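Local atomic coordinates of transketolase (Campylobacter jejuni, PDB entry 3L84), a protein that belongs to the thiamine diphosphate-binding transketolase family and combines two thiamine diphosphate-binding-fold domains with a transketolase C-terminal domain, in an assembly of two chains. Residues Q7-T12 with I288-A293; L39-Y44 with H215-I220. One frame throughout, in Å; residues are numbered along the deposited sequence. Where two conformers were deposited one is given.

Contact 1: Q7-T12 with I288-A293. With GOL (glycerol), chain B.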
loop_
_atom_site.group_PDB
_atom_site.type_symbol
_atom_site.label_atom_id
_atom_site.label_comp_id
_atom_site.label_asym_id
_atom_site.label_seq_id
_atom_site.Cartn_x
_atom_site.Cartn_y
_atom_site.Cartn_z
ATOM N N GLN A 7 -7.651 26.186 32.240
ATOM C CA GLN A 7 -8.387 25.032 32.725
ATOM C C GLN A 7 -9.840 25.066 32.245
ATOM O O GLN A 7 -10.377 24.060 31.778
ATOM C CB GLN A 7 -8.368 25.010 34.242
ATOM C CG GLN A 7 -9.052 23.827 34.816
ATOM C CD GLN A 7 -9.018 23.859 36.337
ATOM O OE1 GLN A 7 -10.032 23.593 37.000
ATOM N NE2 GLN A 7 -7.852 24.209 36.899
ATOM N N GLU A 8 -10.465 26.235 32.324
ATOM C CA GLU A 8 -11.824 26.362 31.843
ATOM C C GLU A 8 -11.912 26.104 30.343
ATOM O O GLU A 8 -12.794 25.396 29.866
ATOM C CB GLU A 8 -12.424 27.720 32.194
ATOM C CG GLU A 8 -13.950 27.737 31.977
ATOM C CD GLU A 8 -14.595 29.106 32.062
ATOM O OE1 GLU A 8 -14.508 29.854 31.058
ATOM O OE2 GLU A 8 -15.225 29.414 33.104
ATOM N N GLN A 9 -10.966 26.662 29.575
ATOM C CA GLN A 9 -10.916 26.438 28.125
ATOM C C GLN A 9 -10.749 24.965 27.804
ATOM O O GLN A 9 -11.456 24.418 26.938
ATOM C CB GLN A 9 -9.806 27.288 27.493
ATOM C CG GLN A 9 -10.177 28.741 27.382
ATOM C CD GLN A 9 -9.076 29.525 26.691
ATOM O OE1 GLN A 9 -8.048 29.831 27.303
ATOM N NE2 GLN A 9 -9.250 29.776 25.397
ATOM N N ALA A 10 -9.822 24.302 28.477
ATOM C CA ALA A 10 -9.561 22.874 28.214
ATOM C C ALA A 10 -10.774 22.048 28.559
ATOM O O ALA A 10 -11.166 21.139 27.804
ATOM C CB ALA A 10 -8.328 22.400 28.977
ATOM N N ASN A 11 -11.406 22.334 29.690
ATOM C CA ASN A 11 -12.573 21.571 30.059
ATOM C C ASN A 11 -13.771 21.832 29.142
ATOM O O ASN A 11 -14.558 20.926 28.888
ATOM C CB ASN A 11 -12.896 21.795 31.546
ATOM C CG ASN A 11 -11.903 21.083 32.449
ATOM O OD1 ASN A 11 -11.285 20.095 32.042
ATOM N ND2 ASN A 11 -11.724 21.578 33.666
ATOM N N THR A 12 -13.871 23.045 28.607
ATOM C CA THR A 12 -14.897 23.358 27.607
ATOM C C THR A 12 -14.700 22.439 26.413
ATOM O O THR A 12 -15.654 21.832 25.917
ATOM C CB THR A 12 -14.857 24.832 27.192
ATOM O OG1 THR A 12 -15.105 25.649 28.359
ATOM C CG2 THR A 12 -15.931 25.139 26.137
ATOM N N ILE A 288 -15.528 33.959 25.160
ATOM C CA ILE A 288 -14.918 35.214 24.736
ATOM C C ILE A 288 -13.471 34.987 24.354
ATOM O O ILE A 288 -13.014 35.507 23.339
ATOM C CB ILE A 288 -15.003 36.263 25.864
ATOM C CG1 ILE A 288 -16.454 36.626 26.148
ATOM C CG2 ILE A 288 -14.213 37.537 25.536
ATOM C CD1 ILE A 288 -16.594 37.319 27.461
ATOM N N ARG A 289 -12.739 34.243 25.165
ATOM C CA ARG A 289 -11.326 34.021 24.904
ATOM C C ARG A 289 -11.089 33.234 23.610
ATOM O O ARG A 289 -10.290 33.657 22.769
ATOM C CB ARG A 289 -10.669 33.346 26.097
ATOM C CG ARG A 289 -9.167 33.059 25.945
ATOM C CD ARG A 289 -8.298 34.289 25.652
ATOM N NE ARG A 289 -8.356 35.366 26.637
ATOM C CZ ARG A 289 -7.613 35.441 27.740
ATOM N NH1 ARG A 289 -6.774 34.470 28.100
ATOM N NH2 ARG A 289 -7.728 36.504 28.517
ATOM N N PHE A 290 -11.783 32.122 23.416
ATOM C CA PHE A 290 -11.662 31.385 22.156
ATOM C C PHE A 290 -12.107 32.238 20.954
ATOM O O PHE A 290 -11.440 32.218 19.914
ATOM C CB PHE A 290 -12.465 30.071 22.171
ATOM C CG PHE A 290 -11.773 28.893 22.826
ATOM C CD1 PHE A 290 -10.591 28.377 22.308
ATOM C CD2 PHE A 290 -12.339 28.265 23.923
ATOM C CE1 PHE A 290 -9.989 27.242 22.881
ATOM C CE2 PHE A 290 -11.767 27.156 24.466
ATOM C CZ PHE A 290 -10.586 26.654 23.951
ATOM N N GLU A 291 -13.197 32.998 21.064
ATOM C CA GLU A 291 -13.702 33.704 19.890
ATOM C C GLU A 291 -12.839 34.941 19.540
ATOM O O GLU A 291 -12.950 35.488 18.445
ATOM C CB GLU A 291 -15.215 34.028 20.013
ATOM C CG GLU A 291 -15.587 35.164 20.957
ATOM C CD GLU A 291 -17.109 35.302 21.247
ATOM O OE1 GLU A 291 -17.924 34.439 20.831
ATOM O OE2 GLU A 291 -17.498 36.277 21.930
ATOM N N SER A 292 -11.957 35.374 20.442
ATOM C CA SER A 292 -11.064 36.480 20.127
ATOM C C SER A 292 -10.120 36.118 18.982
ATOM O O SER A 292 -9.552 37.019 18.384
ATOM C CB SER A 292 -10.286 36.911 21.365
ATOM O OG SER A 292 -9.337 35.942 21.718
ATOM N N ALA A 293 -9.990 34.830 18.640
ATOM C CA ALA A 293 -9.281 34.424 17.414
ATOM C C ALA A 293 -9.784 35.147 16.170
ATOM O O ALA A 293 -9.023 35.362 15.206
ATOM C CB ALA A 293 -9.364 32.881 17.199
HETATM C C1 GOL B . -7.092 31.985 22.871
HETATM O O1 GOL B . -7.748 30.771 23.172
HETATM C C2 GOL B . -7.159 32.342 21.382
HETATM O O2 GOL B . -8.498 32.356 20.916
HETATM C C3 GOL B . -6.540 33.711 21.126
HETATM O O3 GOL B . -5.226 33.752 21.672
#
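Q9 of helix 3-24 lies over the phenyl ring of F290, from helix 284-291, and this pair makes the tight, buried half of the contact. Q9 CB meets F290 CE2 at 3.6 Å. Beyond CG the glutamine chain runs extended (chi2 -177°), which carries the amide across until Q9 NE2 stands over the centre of the F290 ring, 3.4 Å above its plane. The amide plane is turned 64° from the ring, so the two groups are not stacked flat. R289 adds its aliphatic part: Q9 NE2 comes within 3.3 Å of R289 CG.

The other half is looser and more polar. Here R289 and S292 are partly exposed, and a glycerol, probably from the crystallisation liquor, occupies the margin. Q9 NE2 donates to glycerol O1 at 2.9 Å. R289 O takes two hydroxyls, S292 OG at 2.7 Å and glycerol O2 at 2.9 Å.

No hydrogen bond links the two segments directly. Van der Waals packing, with the amide nitrogen over a ring face, joins them, and Y44 OH bridges their polar ends, Q9 OE1 and R289 NH1. The buried amide of Q9 is thus satisfied at its oxygen by Y44 and, in this crystal, at its nitrogen by glycerol.

Contact 2: L39-Y44 with H215-I220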
loop_
_atom_site.group_PDB
_atom_site.type_symbol
_atom_site.label_atom_id
_atom_site.label_comp_id
_atom_site.label_asym_id
_atom_site.label_seq_id
_atom_site.Cartn_x
_atom_site.Cartn_y
_atom_site.Cartn_z
ATOM N N LEU A 39 -4.271 21.505 23.284
ATOM C CA LEU A 39 -4.953 22.381 22.313
ATOM C C LEU A 39 -5.309 23.736 22.894
ATOM O O LEU A 39 -5.219 24.740 22.207
ATOM C CB LEU A 39 -6.157 21.654 21.696
ATOM C CG LEU A 39 -6.782 22.400 20.510
ATOM C CD1 LEU A 39 -5.824 22.686 19.371
ATOM C CD2 LEU A 39 -7.986 21.589 20.000
ATOM N N SER A 40 -5.696 23.770 24.160
ATOM C CA SER A 40 -5.974 25.041 24.794
ATOM C C SER A 40 -4.783 25.972 24.774
ATOM O O SER A 40 -4.904 27.142 24.439
ATOM C CB SER A 40 -6.442 24.787 26.205
ATOM O OG SER A 40 -7.681 24.128 26.129
ATOM N N VAL A 41 -3.603 25.454 25.119
ATOM C CA VAL A 41 -2.407 26.276 25.036
ATOM C C VAL A 41 -2.028 26.625 23.597
ATOM O O VAL A 41 -1.692 27.745 23.268
ATOM C CB VAL A 41 -1.227 25.594 25.727
ATOM C CG1 VAL A 41 0.003 26.456 25.638
ATOM C CG2 VAL A 41 -1.560 25.322 27.204
ATOM N N LEU A 42 -2.117 25.634 22.714
ATOM C CA LEU A 42 -1.802 25.852 21.307
ATOM C C LEU A 42 -2.667 26.948 20.702
ATOM O O LEU A 42 -2.203 27.670 19.822
ATOM C CB LEU A 42 -1.951 24.533 20.514
ATOM C CG LEU A 42 -1.544 24.586 19.054
ATOM C CD1 LEU A 42 -0.102 25.015 18.824
ATOM C CD2 LEU A 42 -1.765 23.210 18.426
ATOM N N SER A 43 -3.911 27.100 21.149
ATOM C CA SER A 43 -4.778 28.159 20.626
ATOM C C SER A 43 -4.178 29.570 20.768
ATOM O O SER A 43 -4.523 30.465 19.991
ATOM C CB SER A 43 -6.171 28.126 21.265
ATOM O OG SER A 43 -6.160 28.608 22.599
ATOM N N TYR A 44 -3.294 29.776 21.741
ATOM C CA TYR A 44 -2.632 31.072 21.944
ATOM C C TYR A 44 -1.469 31.281 21.006
ATOM O O TYR A 44 -0.990 32.399 20.874
ATOM C CB TYR A 44 -2.143 31.189 23.396
ATOM C CG TYR A 44 -3.260 31.359 24.388
ATOM C CD1 TYR A 44 -3.625 32.633 24.828
ATOM C CD2 TYR A 44 -3.992 30.267 24.842
ATOM C CE1 TYR A 44 -4.658 32.804 25.704
ATOM C CE2 TYR A 44 -5.045 30.439 25.732
ATOM C CZ TYR A 44 -5.369 31.714 26.167
ATOM O OH TYR A 44 -6.399 31.903 27.051
ATOM N N HIS A 215 -0.365 17.616 30.448
ATOM C CA HIS A 215 -1.414 18.234 31.269
ATOM C C HIS A 215 -0.923 19.397 32.100
ATOM O O HIS A 215 -1.667 19.905 32.950
ATOM C CB HIS A 215 -2.112 17.185 32.148
ATOM C CG HIS A 215 -2.666 16.053 31.351
ATOM N ND1 HIS A 215 -3.575 16.244 30.333
ATOM C CD2 HIS A 215 -2.407 14.725 31.371
ATOM C CE1 HIS A 215 -3.852 15.083 29.766
ATOM N NE2 HIS A 215 -3.164 14.141 30.389
ATOM N N ASP A 216 0.308 19.839 31.861
ATOM C CA ASP A 216 0.856 20.965 32.596
ATOM C C ASP A 216 0.957 22.157 31.670
ATOM O O ASP A 216 1.763 22.195 30.749
ATOM C CB ASP A 216 2.212 20.638 33.212
ATOM C CG ASP A 216 2.705 21.734 34.144
ATOM O OD1 ASP A 216 3.357 22.677 33.665
ATOM O OD2 ASP A 216 2.426 21.662 35.360
ATOM N N TYR A 217 0.118 23.158 31.924
ATOM C CA TYR A 217 0.011 24.273 30.998
ATOM C C TYR A 217 1.328 25.012 30.800
ATOM O O TYR A 217 1.666 25.372 29.655
ATOM C CB TYR A 217 -1.075 25.261 31.443
ATOM C CG TYR A 217 -2.440 24.609 31.548
ATOM C CD1 TYR A 217 -3.074 24.099 30.429
ATOM C CD2 TYR A 217 -3.071 24.481 32.761
ATOM C CE1 TYR A 217 -4.286 23.480 30.503
ATOM C CE2 TYR A 217 -4.306 23.857 32.859
ATOM C CZ TYR A 217 -4.902 23.348 31.708
ATOM O OH TYR A 217 -6.100 22.688 31.792
ATOM N N GLU A 218 2.068 25.208 31.889
ATOM C CA GLU A 218 3.347 25.872 31.796
ATOM C C GLU A 218 4.324 25.069 30.949
ATOM O O GLU A 218 5.046 25.640 30.151
ATOM C CB GLU A 218 3.897 26.157 33.204
ATOM C CG GLU A 218 5.271 26.835 33.268
ATOM C CD GLU A 218 5.738 27.189 34.689
ATOM O OE1 GLU A 218 5.302 26.543 35.679
ATOM O OE2 GLU A 218 6.569 28.128 34.816
ATOM N N GLU A 219 4.380 23.759 31.133
ATOM C CA GLU A 219 5.339 22.958 30.363
ATOM C C GLU A 219 4.964 22.952 28.870
ATOM O O GLU A 219 5.833 23.040 27.997
ATOM C CB GLU A 219 5.362 21.506 30.846
ATOM C CG GLU A 219 6.004 21.280 32.191
ATOM C CD GLU A 219 6.096 19.803 32.550
ATOM O OE1 GLU A 219 6.481 18.987 31.659
ATOM O OE2 GLU A 219 5.813 19.452 33.733
ATOM N N ILE A 220 3.668 22.905 28.570
ATOM C CA ILE A 220 3.215 22.925 27.171
ATOM C C ILE A 220 3.618 24.241 26.521
ATOM O O ILE A 220 4.170 24.271 25.419
ATOM C CB ILE A 220 1.697 22.755 27.046
ATOM C CG1 ILE A 220 1.226 21.421 27.629
ATOM C CG2 ILE A 220 1.268 22.885 25.579
ATOM C CD1 ILE A 220 -0.271 21.360 28.034
#
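Beside V41, which packs against Y217 and I220 of helix 217-228, S43 OG is held by two groups: it donates a 2.7 Å hydrogen bond to S40 O, three residues back along the chain, and is also hydrogen-bonded to O1 of a glycerol. Y44 N reaches V41 O at 3.0 Å one residue further on.

The contact itself is apolar and depends on V41. CG1 is anti to the backbone N (chi1 -180°), which turns CG2 to Y217, while CB and CG1 meet I220. V41 CG2 approaches Y217 at the edge of its ring, near the ring plane, 3.8 Å from Y217 CD1; the ring thus presents its rim, not a face, to the valine. The branch methyl of I220 fits against V41 as well, with I220 CG2 3.7 Å from V41 CB and 3.8 Å from V41 CG1. N221 and L224, further along helix 217-228, also touch V41.

The start of the partner helix carries polar groups. D216, which has two conformers, is its N-cap: in one of them D216 OD1 accepts from E219 N at 2.9 Å through the lone pair pointing away from the other carboxylate oxygen. I220 N in turn bonds to D216 O. H215, just before the cap, binds T241 N through NE2.

Helix 217-228 is the connection between the neighbouring parallel strands 208-213 and 234-239, a beta-alpha-beta unit of the thiamine diphosphate-binding fold. Between the two segments the packing is apolar; H215 ND1, and weakly Y217 OH, add polar links to D37 of helix 30-42, while the D216 cap satisfies the N-terminal amide of E219.

How the contacts relate
Contacts 1 and 2 lie about 12 Å apart, centre to centre, both in the N-terminal thiamine diphosphate-binding domain. Helices 3-24 and 30-42, consecutive in sequence, carry one segment of each. Y44 OH joins them: it probably hydrogen-bonds to Q9 OE1 at 2.7 Å and to R289 NH1 at 2.8 Å, bringing both sides of contact 1 onto one hydroxyl of contact 2. In this crystal a glycerol, probably adventitious, also spans them, its O1 hydrogen-bonded to Q9 NE2 and S43 OG. Packing adds to this, with A10 against S40 and Q7 CA 3.4 Å from Y217 OH, so helix 3-24 also borders contact 2.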